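Local coordinates for tetratricopeptide TPR_2 repeat protein (Thermobaculum terrenum, PDB 5DJS), which is of unknown function but joins tetratricopeptide repeats to a glycosyl transferase family 41 region with a GT-B fold, and is modelled with bound uridine-5'-diphosphate, at residues L347-P358 against L382-R391; L451-L460 against R484-W492. The protein carries 1 engineered substitution. All blocks are in the same frame, centred on the assembly; numbering follows the deposited sequence.

Contact 1: L347-P358 against L382-R391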
loop_
_atom_site.group_PDB
_atom_site.type_symbol
_atom_site.label_atom_id
_atom_site.label_comp_id
_atom_site.label_asym_id
_atom_site.label_seq_id
_atom_site.Cartn_x
_atom_site.Cartn_y
_atom_site.Cartn_z
ATOM N N LEU A 347 7.526 -15.293 10.798
ATOM C CA LEU A 347 8.797 -15.676 11.426
ATOM C C LEU A 347 8.816 -17.111 11.970
ATOM O O LEU A 347 9.827 -17.785 11.839
ATOM C CB LEU A 347 9.181 -14.680 12.535
ATOM C CG LEU A 347 10.085 -13.462 12.241
ATOM C CD1 LEU A 347 10.466 -13.276 10.781
ATOM C CD2 LEU A 347 9.471 -12.186 12.798
ATOM N N ASP A 348 7.710 -17.578 12.547
ATOM C CA ASP A 348 7.604 -18.976 12.987
ATOM C C ASP A 348 7.827 -19.948 11.817
ATOM O O ASP A 348 8.571 -20.923 11.952
ATOM C CB ASP A 348 6.235 -19.258 13.645
ATOM C CG ASP A 348 6.062 -18.587 15.032
ATOM O OD1 ASP A 348 7.040 -18.088 15.637
ATOM O OD2 ASP A 348 4.919 -18.571 15.530
ATOM N N LEU A 349 7.198 -19.665 10.674
ATOM C CA LEU A 349 7.313 -20.512 9.478
ATOM C C LEU A 349 8.688 -20.435 8.829
ATOM O O LEU A 349 9.268 -21.461 8.471
ATOM C CB LEU A 349 6.254 -20.131 8.434
ATOM C CG LEU A 349 4.774 -20.212 8.813
ATOM C CD1 LEU A 349 3.911 -20.176 7.551
ATOM C CD2 LEU A 349 4.437 -21.444 9.656
ATOM N N TRP A 350 9.195 -19.217 8.662
ATOM C CA TRP A 350 10.522 -19.014 8.066
ATOM C C TRP A 350 11.639 -19.692 8.866
ATOM O O TRP A 350 12.619 -20.169 8.285
ATOM C CB TRP A 350 10.838 -17.522 7.888
ATOM C CG TRP A 350 9.983 -16.813 6.867
ATOM C CD1 TRP A 350 9.073 -17.369 6.004
ATOM C CD2 TRP A 350 9.987 -15.415 6.592
ATOM N NE1 TRP A 350 8.500 -16.396 5.227
ATOM C CE2 TRP A 350 9.046 -15.184 5.560
ATOM C CE3 TRP A 350 10.680 -14.322 7.133
ATOM C CZ2 TRP A 350 8.784 -13.903 5.051
ATOM C CZ3 TRP A 350 10.424 -13.047 6.624
ATOM C CH2 TRP A 350 9.481 -12.851 5.595
ATOM N N ALA A 351 11.481 -19.735 10.186
ATOM C CA ALA A 351 12.412 -20.443 11.056
ATOM C C ALA A 351 12.376 -21.947 10.791
ATOM O O ALA A 351 13.430 -22.565 10.640
ATOM C CB ALA A 351 12.103 -20.157 12.519
ATOM N N LYS A 352 11.174 -22.520 10.722
ATOM C CA LYS A 352 11.003 -23.962 10.467
ATOM C C LYS A 352 11.577 -24.419 9.125
ATOM O O LYS A 352 12.157 -25.502 9.034
ATOM C CB LYS A 352 9.530 -24.368 10.575
ATOM C CG LYS A 352 9.026 -24.379 12.009
ATOM C CD LYS A 352 7.560 -24.754 12.095
ATOM C CE LYS A 352 7.060 -24.629 13.526
ATOM N NZ LYS A 352 5.599 -24.894 13.607
ATOM N N ILE A 353 11.411 -23.588 8.101
ATOM C CA ILE A 353 12.073 -23.770 6.802
ATOM C C ILE A 353 13.604 -23.758 6.957
ATOM O O ILE A 353 14.285 -24.614 6.398
ATOM C CB ILE A 353 11.633 -22.675 5.790
ATOM C CG1 ILE A 353 10.171 -22.893 5.361
ATOM C CG2 ILE A 353 12.534 -22.643 4.559
ATOM C CD1 ILE A 353 9.506 -21.685 4.730
ATOM N N LEU A 354 14.136 -22.793 7.709
ATOM C CA LEU A 354 15.588 -22.650 7.872
ATOM C C LEU A 354 16.225 -23.736 8.756
ATOM O O LEU A 354 17.429 -24.003 8.620
ATOM C CB LEU A 354 15.951 -21.246 8.375
ATOM C CG LEU A 354 15.729 -20.074 7.401
ATOM C CD1 LEU A 354 15.866 -18.723 8.098
ATOM C CD2 LEU A 354 16.676 -20.132 6.216
ATOM N N LEU A 355 15.451 -24.348 9.657
ATOM C CA LEU A 355 15.944 -25.497 10.426
ATOM C C LEU A 355 16.060 -26.709 9.512
ATOM O O LEU A 355 17.077 -27.405 9.527
ATOM C CB LEU A 355 15.028 -25.832 11.604
ATOM C CG LEU A 355 14.966 -24.853 12.772
ATOM C CD1 LEU A 355 14.039 -25.411 13.853
ATOM C CD2 LEU A 355 16.339 -24.556 13.351
ATOM N N ALA A 356 15.015 -26.939 8.717
ATOM C CA ALA A 356 14.940 -28.085 7.797
ATOM C C ALA A 356 15.870 -28.001 6.585
ATOM O O ALA A 356 16.112 -29.020 5.938
ATOM C CB ALA A 356 13.500 -28.288 7.335
ATOM N N LEU A 357 16.357 -26.799 6.265
ATOM C CA LEU A 357 17.365 -26.595 5.215
ATOM C C LEU A 357 18.535 -25.839 5.840
ATOM O O LEU A 357 18.723 -24.642 5.580
ATOM C CB LEU A 357 16.777 -25.820 4.032
ATOM C CG LEU A 357 15.638 -26.516 3.278
ATOM C CD1 LEU A 357 14.955 -25.543 2.332
ATOM C CD2 LEU A 357 16.130 -27.742 2.525
ATOM N N PRO A 358 19.344 -26.546 6.664
ATOM C CA PRO A 358 20.273 -25.903 7.614
ATOM C C PRO A 358 21.397 -25.036 7.014
ATOM O O PRO A 358 22.072 -24.322 7.767
ATOM C CB PRO A 358 20.852 -27.090 8.392
ATOM C CG PRO A 358 20.744 -28.239 7.450
ATOM C CD PRO A 358 19.479 -28.016 6.683
ATOM N N LEU A 382 14.692 -14.303 15.344
ATOM C CA LEU A 382 15.006 -15.597 14.727
ATOM C C LEU A 382 15.800 -16.544 15.635
ATOM O O LEU A 382 15.463 -17.735 15.700
ATOM C CB LEU A 382 15.694 -15.437 13.360
ATOM C CG LEU A 382 14.720 -15.623 12.182
ATOM C CD1 LEU A 382 14.128 -14.303 11.713
ATOM C CD2 LEU A 382 15.416 -16.325 11.037
ATOM N N GLU A 383 16.814 -16.029 16.343
ATOM C CA GLU A 383 17.589 -16.860 17.299
ATOM C C GLU A 383 16.695 -17.496 18.365
ATOM O O GLU A 383 16.876 -18.668 18.706
ATOM C CB GLU A 383 18.746 -16.085 17.954
ATOM C CG GLU A 383 19.811 -15.598 16.973
ATOM C CD GLU A 383 21.247 -15.694 17.498
ATOM O OE1 GLU A 383 22.141 -16.103 16.706
ATOM O OE2 GLU A 383 21.488 -15.363 18.687
ATOM N N GLY A 384 15.714 -16.735 18.850
ATOM C CA GLY A 384 14.690 -17.252 19.762
ATOM C C GLY A 384 13.878 -18.423 19.229
ATOM O O GLY A 384 13.327 -19.187 20.015
ATOM N N ARG A 385 13.787 -18.547 17.901
ATOM C CA ARG A 385 13.182 -19.711 17.225
ATOM C C ARG A 385 14.216 -20.763 16.762
ATOM O O ARG A 385 13.903 -21.599 15.906
ATOM C CB ARG A 385 12.353 -19.235 16.019
ATOM C CG ARG A 385 11.245 -18.262 16.380
ATOM C CD ARG A 385 10.721 -17.534 15.160
ATOM N NE ARG A 385 9.438 -16.885 15.436
ATOM C CZ ARG A 385 9.266 -15.686 16.000
ATOM N NH1 ARG A 385 10.296 -14.922 16.359
ATOM N NH2 ARG A 385 8.029 -15.236 16.197
ATOM N N GLY A 386 15.430 -20.724 17.330
ATOM C CA GLY A 386 16.466 -21.738 17.104
ATOM C C GLY A 386 17.317 -21.597 15.846
ATOM O O GLY A 386 17.996 -22.547 15.453
ATOM N N VAL A 387 17.304 -20.420 15.228
ATOM C CA VAL A 387 17.950 -20.197 13.937
ATOM C C VAL A 387 19.066 -19.180 14.135
ATOM O O VAL A 387 18.812 -18.082 14.618
ATOM C CB VAL A 387 16.943 -19.650 12.895
ATOM C CG1 VAL A 387 17.638 -19.298 11.580
ATOM C CG2 VAL A 387 15.819 -20.658 12.657
ATOM N N ALA A 388 20.286 -19.532 13.729
ATOM C CA ALA A 388 21.444 -18.666 13.921
ATOM C C ALA A 388 21.243 -17.353 13.168
ATOM O O ALA A 388 20.843 -17.360 12.013
ATOM C CB ALA A 388 22.713 -19.366 13.464
ATOM N N GLY A 389 21.500 -16.236 13.846
ATOM C CA GLY A 389 21.222 -14.903 13.312
ATOM C C GLY A 389 22.088 -14.491 12.138
ATOM O O GLY A 389 21.680 -13.649 11.334
ATOM N N GLU A 390 23.284 -15.071 12.042
ATOM C CA GLU A 390 24.179 -14.821 10.904
ATOM C C GLU A 390 23.635 -15.354 9.560
ATOM O O GLU A 390 24.018 -14.845 8.505
ATOM C CB GLU A 390 25.607 -15.350 11.173
ATOM C CG GLU A 390 25.738 -16.855 11.439
ATOM C CD GLU A 390 25.831 -17.211 12.917
ATOM O OE1 GLU A 390 25.043 -16.664 13.722
ATOM O OE2 GLU A 390 26.690 -18.047 13.270
ATOM N N ARG A 391 22.744 -16.356 9.596
ATOM C CA ARG A 391 22.120 -16.905 8.369
ATOM C C ARG A 391 21.117 -15.915 7.765
ATOM O O ARG A 391 20.753 -16.032 6.598
ATOM C CB ARG A 391 21.402 -18.262 8.593
ATOM C CG ARG A 391 22.062 -19.252 9.564
ATOM C CD ARG A 391 22.182 -20.688 9.056
ATOM N NE ARG A 391 21.107 -21.155 8.167
ATOM C CZ ARG A 391 20.034 -21.874 8.515
ATOM N NH1 ARG A 391 19.795 -22.234 9.770
ATOM N NH2 ARG A 391 19.172 -22.234 7.567
#
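V387 packs against A351 and L354, and L382 against L354; this apolar patch is the tight middle of the contact. The two methyls of V387 divide the work. V387 CG1, anti to the backbone N (chi1 175°), meets L354 CD1 at 3.9 Å. V387 CG2, beside the backbone N, sits 3.8 Å from A351 CB. L354 CD1 also touches L382 CD2 at 3.8 Å, the two side chains crossing at about a right angle. A Schellman motif ends helix 372-383 here, with G386 as its C-prime residue. L382 O takes R385 N and V387 N from opposite faces of its plane, and this turn brings V387 onto helix 344-356.

Near the end of helix 344-356, R391 reaches the backbone. R391 NH2 donates to L354 O at 2.7 Å (157°), with the oxygen in the guanidinium plane, and R391 NH1 adds a weak bond to it. P358 O lies over one face of the group.

The solvent side is polar rather than apolar: D348 and R385 are partly exposed. R385 NE forms a salt bridge with D348 OD1 at 2.7 Å, on the anti side of the carboxylate. The planes of the two groups are 39° apart, and L347 CB lies over one face of the guanidinium. Exposed L355 is held more loosely and reaches G386 O with CD2 at its tip.

On the sheet side, W350, I353 and L354 rest on strands 332-335 and 361-365. L349 and I353 meet helix 465-477. R391 pairs through its backbone with L362 of strand 361-365, just before edge strand 392-395 begins.

Contact 2: L451-L460 against R484-W492; sequences LLRWAGLQEL and RLREHLRRW
A Schellman motif ends helix 447-454, and the turn it makes sets A455 and L457 against W492, H488 and L489 of the long helix 479-521. G456, with positive phi, is the C-prime residue. L457 N returns to L452 O, and G456 N to R453 O.

A455 CB approaches the five-membered side of the W492 indole obliquely, 3.6 Å from W492 CD1. L451 CD2 lies more loosely near CZ2 of the same ring. L457 splits its two methyls between neighbours. L457 CD2 makes a CH-pi contact over the H488 imidazole, 4.2 Å from the ring centroid and 15° off the normal. L457 CD1 meets L489 CD1 at 3.6 Å. L460 CD2 and L485 CD2 touch at 3.9 Å, the two side chains sliding past each other in opposite directions.

A salt bridge lies at the end of this row. E459 CG stands between the backbone N and the carbonyl carbon (chi1 75°), and the chain then runs out extended to R484. R484 NH2 reaches the syn lone pair of E459 OE2 at 2.9 Å, with the oxygen in the guanidinium plane. NH1 adds a weak bond to the same oxygen. The two flat groups are nearly coplanar, and the carboxylate sits at the guanidinium edge.

L489 and W492 also lean on L429 of helix 423-430, while L460 and L485 share L475 of helix 465-477. The contact joins the glycine-containing turn after helix 447-454 to helix 479-521. A long final helix packing on the C-terminal Rossmann-like half is consistent with a GT-B fold, whose last helix commonly crosses back to the N-terminal half.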
loop_
_atom_site.group_PDB
_atom_site.type_symbol
_atom_site.label_atom_id
_atom_site.label_comp_id
_atom_site.label_asym_id
_atom_site.label_seq_id
_atom_site.Cartn_x
_atom_site.Cartn_y
_atom_site.Cartn_z
ATOM N N LEU A 451 -2.388 -13.679 -8.123
ATOM C CA LEU A 451 -1.328 -13.477 -9.132
ATOM C C LEU A 451 -0.795 -14.815 -9.636
ATOM O O LEU A 451 -0.794 -15.075 -10.834
ATOM C CB LEU A 451 -0.157 -12.655 -8.551
ATOM C CG LEU A 451 0.806 -11.865 -9.460
ATOM C CD1 LEU A 451 2.208 -11.856 -8.869
ATOM C CD2 LEU A 451 0.881 -12.356 -10.897
ATOM N N LEU A 452 -0.365 -15.658 -8.698
ATOM C CA LEU A 452 0.207 -16.963 -9.012
ATOM C C LEU A 452 -0.782 -17.890 -9.742
ATOM O O LEU A 452 -0.414 -18.532 -10.733
ATOM C CB LEU A 452 0.735 -17.634 -7.733
ATOM C CG LEU A 452 1.932 -16.974 -7.028
ATOM C CD1 LEU A 452 2.224 -17.702 -5.734
ATOM C CD2 LEU A 452 3.182 -16.945 -7.895
ATOM N N ARG A 453 -2.027 -17.949 -9.273
ATOM C CA ARG A 453 -3.057 -18.749 -9.946
ATOM C C ARG A 453 -3.281 -18.295 -11.405
ATOM O O ARG A 453 -3.284 -19.117 -12.320
ATOM C CB ARG A 453 -4.375 -18.709 -9.172
ATOM C CG ARG A 453 -4.367 -19.520 -7.883
ATOM C CD ARG A 453 -5.781 -19.763 -7.365
ATOM N NE ARG A 453 -5.792 -20.542 -6.123
ATOM C CZ ARG A 453 -5.573 -21.862 -6.021
ATOM N NH1 ARG A 453 -5.307 -22.620 -7.090
ATOM N NH2 ARG A 453 -5.616 -22.437 -4.818
ATOM N N TRP A 454 -3.418 -16.986 -11.612
ATOM C CA TRP A 454 -3.588 -16.419 -12.960
ATOM C C TRP A 454 -2.370 -16.583 -13.876
ATOM O O TRP A 454 -2.523 -16.543 -15.094
ATOM C CB TRP A 454 -3.953 -14.929 -12.894
ATOM C CG TRP A 454 -5.324 -14.645 -12.364
ATOM C CD1 TRP A 454 -5.633 -13.916 -11.259
ATOM C CD2 TRP A 454 -6.573 -15.077 -12.923
ATOM N NE1 TRP A 454 -6.998 -13.861 -11.089
ATOM C CE2 TRP A 454 -7.601 -14.561 -12.100
ATOM C CE3 TRP A 454 -6.924 -15.849 -14.040
ATOM C CZ2 TRP A 454 -8.960 -14.797 -12.351
ATOM C CZ3 TRP A 454 -8.276 -16.083 -14.295
ATOM C CH2 TRP A 454 -9.278 -15.558 -13.451
ATOM N N ALA A 455 -1.176 -16.749 -13.306
ATOM C CA ALA A 455 0.046 -16.942 -14.093
ATOM C C ALA A 455 0.440 -18.430 -14.260
ATOM O O ALA A 455 1.558 -18.728 -14.684
ATOM C CB ALA A 455 1.186 -16.148 -13.466
ATOM N N GLY A 456 -0.463 -19.357 -13.929
ATOM C CA GLY A 456 -0.202 -20.792 -14.084
ATOM C C GLY A 456 0.491 -21.470 -12.909
ATOM O O GLY A 456 0.556 -22.695 -12.863
ATOM N N LEU A 457 0.960 -20.693 -11.933
ATOM C CA LEU A 457 1.802 -21.202 -10.852
ATOM C C LEU A 457 1.016 -21.558 -9.575
ATOM O O LEU A 457 1.421 -21.210 -8.480
ATOM C CB LEU A 457 2.909 -20.180 -10.558
ATOM C CG LEU A 457 3.830 -19.834 -11.737
ATOM C CD1 LEU A 457 4.634 -18.576 -11.465
ATOM C CD2 LEU A 457 4.777 -20.979 -12.040
ATOM N N GLN A 458 -0.081 -22.297 -9.726
ATOM C CA GLN A 458 -0.901 -22.732 -8.573
ATOM C C GLN A 458 -0.188 -23.719 -7.632
ATOM O O GLN A 458 -0.611 -23.902 -6.479
ATOM C CB GLN A 458 -2.288 -23.300 -8.984
ATOM C CG GLN A 458 -2.359 -24.303 -10.142
ATOM C CD GLN A 458 -2.395 -23.687 -11.555
ATOM O OE1 GLN A 458 -1.900 -24.305 -12.501
ATOM N NE2 GLN A 458 -2.968 -22.482 -11.708
ATOM N N GLU A 459 0.876 -24.354 -8.120
ATOM C CA GLU A 459 1.684 -25.264 -7.304
ATOM C C GLU A 459 2.507 -24.527 -6.234
ATOM O O GLU A 459 2.995 -25.161 -5.296
ATOM C CB GLU A 459 2.593 -26.122 -8.194
ATOM C CG GLU A 459 3.784 -25.381 -8.767
ATOM C CD GLU A 459 4.294 -26.005 -10.042
ATOM O OE1 GLU A 459 3.838 -25.582 -11.120
ATOM O OE2 GLU A 459 5.145 -26.915 -9.967
ATOM N N LEU A 460 2.664 -23.207 -6.375
ATOM C CA LEU A 460 3.295 -22.369 -5.350
ATOM C C LEU A 460 2.303 -21.725 -4.354
ATOM O O LEU A 460 2.665 -20.801 -3.625
ATOM C CB LEU A 460 4.130 -21.276 -6.026
ATOM C CG LEU A 460 5.134 -21.710 -7.094
ATOM C CD1 LEU A 460 5.989 -20.532 -7.525
ATOM C CD2 LEU A 460 6.026 -22.830 -6.586
ATOM N N ARG A 484 12.473 -25.574 -14.275
ATOM C CA ARG A 484 11.158 -25.605 -14.919
ATOM C C ARG A 484 10.402 -24.294 -14.692
ATOM O O ARG A 484 9.920 -23.660 -15.641
ATOM C CB ARG A 484 10.341 -26.800 -14.422
ATOM C CG ARG A 484 8.962 -26.907 -15.050
ATOM C CD ARG A 484 8.345 -28.294 -14.877
ATOM N NE ARG A 484 8.156 -28.617 -13.468
ATOM C CZ ARG A 484 7.200 -28.119 -12.680
ATOM N NH1 ARG A 484 6.289 -27.258 -13.141
ATOM N NH2 ARG A 484 7.152 -28.485 -11.400
ATOM N N LEU A 485 10.328 -23.890 -13.428
ATOM C CA LEU A 485 9.665 -22.648 -13.041
ATOM C C LEU A 485 10.366 -21.403 -13.598
ATOM O O LEU A 485 9.691 -20.477 -14.033
ATOM C CB LEU A 485 9.515 -22.568 -11.515
ATOM C CG LEU A 485 8.303 -23.246 -10.839
ATOM C CD1 LEU A 485 7.741 -24.456 -11.581
ATOM C CD2 LEU A 485 8.657 -23.642 -9.411
ATOM N N ARG A 486 11.698 -21.378 -13.620
ATOM C CA ARG A 486 12.419 -20.246 -14.247
ATOM C C ARG A 486 12.064 -20.053 -15.738
ATOM O O ARG A 486 12.027 -18.927 -16.234
ATOM C CB ARG A 486 13.936 -20.386 -14.084
ATOM C CG ARG A 486 14.696 -19.075 -14.257
ATOM C CD ARG A 486 16.084 -19.158 -13.640
ATOM N NE ARG A 486 16.857 -17.920 -13.775
ATOM C CZ ARG A 486 17.475 -17.504 -14.888
ATOM N NH1 ARG A 486 18.159 -16.363 -14.865
ATOM N NH2 ARG A 486 17.416 -18.196 -16.030
ATOM N N GLU A 487 11.793 -21.157 -16.436
ATOM C CA GLU A 487 11.373 -21.117 -17.846
ATOM C C GLU A 487 9.898 -20.753 -18.013
ATOM O O GLU A 487 9.529 -20.014 -18.944
ATOM C CB GLU A 487 11.642 -22.457 -18.544
ATOM C CG GLU A 487 12.814 -22.417 -19.501
ATOM C CD GLU A 487 12.518 -21.622 -20.767
ATOM O OE1 GLU A 487 11.518 -21.926 -21.473
ATOM O OE2 GLU A 487 13.299 -20.687 -21.057
ATOM N N HIS A 488 9.057 -21.287 -17.127
ATOM C CA HIS A 488 7.643 -20.896 -17.080
ATOM C C HIS A 488 7.525 -19.372 -16.969
ATOM O O HIS A 488 6.745 -18.754 -17.693
ATOM C CB HIS A 488 6.935 -21.564 -15.901
ATOM C CG HIS A 488 5.451 -21.662 -16.062
ATOM N ND1 HIS A 488 4.632 -20.555 -16.150
ATOM C CD2 HIS A 488 4.638 -22.743 -16.142
ATOM C CE1 HIS A 488 3.379 -20.952 -16.284
ATOM N NE2 HIS A 488 3.355 -22.273 -16.278
ATOM N N LEU A 489 8.321 -18.789 -16.071
ATOM C CA LEU A 489 8.381 -17.338 -15.892
ATOM C C LEU A 489 8.967 -16.590 -17.094
ATOM O O LEU A 489 8.535 -15.477 -17.388
ATOM C CB LEU A 489 9.156 -16.951 -14.608
ATOM C CG LEU A 489 8.447 -16.834 -13.240
ATOM C CD1 LEU A 489 6.947 -16.586 -13.362
ATOM C CD2 LEU A 489 8.676 -18.031 -12.334
ATOM N N ARG A 490 9.951 -17.176 -17.768
ATOM C CA ARG A 490 10.546 -16.552 -18.962
ATOM C C ARG A 490 9.500 -16.407 -20.067
ATOM O O ARG A 490 9.438 -15.377 -20.746
ATOM C CB ARG A 490 11.731 -17.374 -19.501
ATOM C CG ARG A 490 12.941 -16.550 -19.975
ATOM C CD ARG A 490 13.353 -16.771 -21.430
ATOM N NE ARG A 490 12.961 -18.081 -21.962
ATOM C CZ ARG A 490 12.803 -18.372 -23.255
ATOM N NH1 ARG A 490 13.032 -17.468 -24.208
ATOM N NH2 ARG A 490 12.423 -19.597 -23.602
ATOM N N ARG A 491 8.688 -17.447 -20.238
ATOM C CA ARG A 491 7.594 -17.431 -21.214
ATOM C C ARG A 491 6.465 -16.508 -20.787
ATOM O O ARG A 491 5.953 -15.730 -21.597
ATOM C CB ARG A 491 7.045 -18.843 -21.441
ATOM C CG ARG A 491 8.043 -19.757 -22.124
ATOM C CD ARG A 491 7.467 -21.134 -22.418
ATOM N NE ARG A 491 8.477 -21.967 -23.065
ATOM C CZ ARG A 491 8.850 -21.868 -24.342
ATOM N NH1 ARG A 491 8.303 -20.967 -25.162
ATOM N NH2 ARG A 491 9.795 -22.677 -24.811
ATOM N N TRP A 492 6.067 -16.621 -19.524
ATOM C CA TRP A 492 5.070 -15.730 -18.941
ATOM C C TRP A 492 5.497 -14.252 -19.082
ATOM O O TRP A 492 4.708 -13.442 -19.565
ATOM C CB TRP A 492 4.806 -16.120 -17.478
ATOM C CG TRP A 492 3.916 -15.181 -16.722
ATOM C CD1 TRP A 492 2.554 -15.229 -16.634
ATOM C CD2 TRP A 492 4.332 -14.056 -15.937
ATOM N NE1 TRP A 492 2.097 -14.197 -15.849
ATOM C CE2 TRP A 492 3.167 -13.460 -15.410
ATOM C CE3 TRP A 492 5.577 -13.493 -15.631
ATOM C CZ2 TRP A 492 3.211 -12.326 -14.587
ATOM C CZ3 TRP A 492 5.623 -12.368 -14.819
ATOM C CH2 TRP A 492 4.445 -11.796 -14.307
#

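From the N terminus, the chain passes the tetratricopeptide repeats and the first parallel sheet before either contact forms. Contact 1 then closes a short loop through strand 361-365 and helix 372-383, on the side of the second sheet that ends in strand 392-395. Contact 2 opens later and closes another short loop, through strand 461-462 and helix 465-477, at the sheet's other edge. The two are in series and neither nest nor cross. The nearest atoms of contact 1 and contact 2 are about 11 Å apart. Helix 465-477 links them in space: it meets helix 344-356 of contact 1 and touches both segments of contact 2.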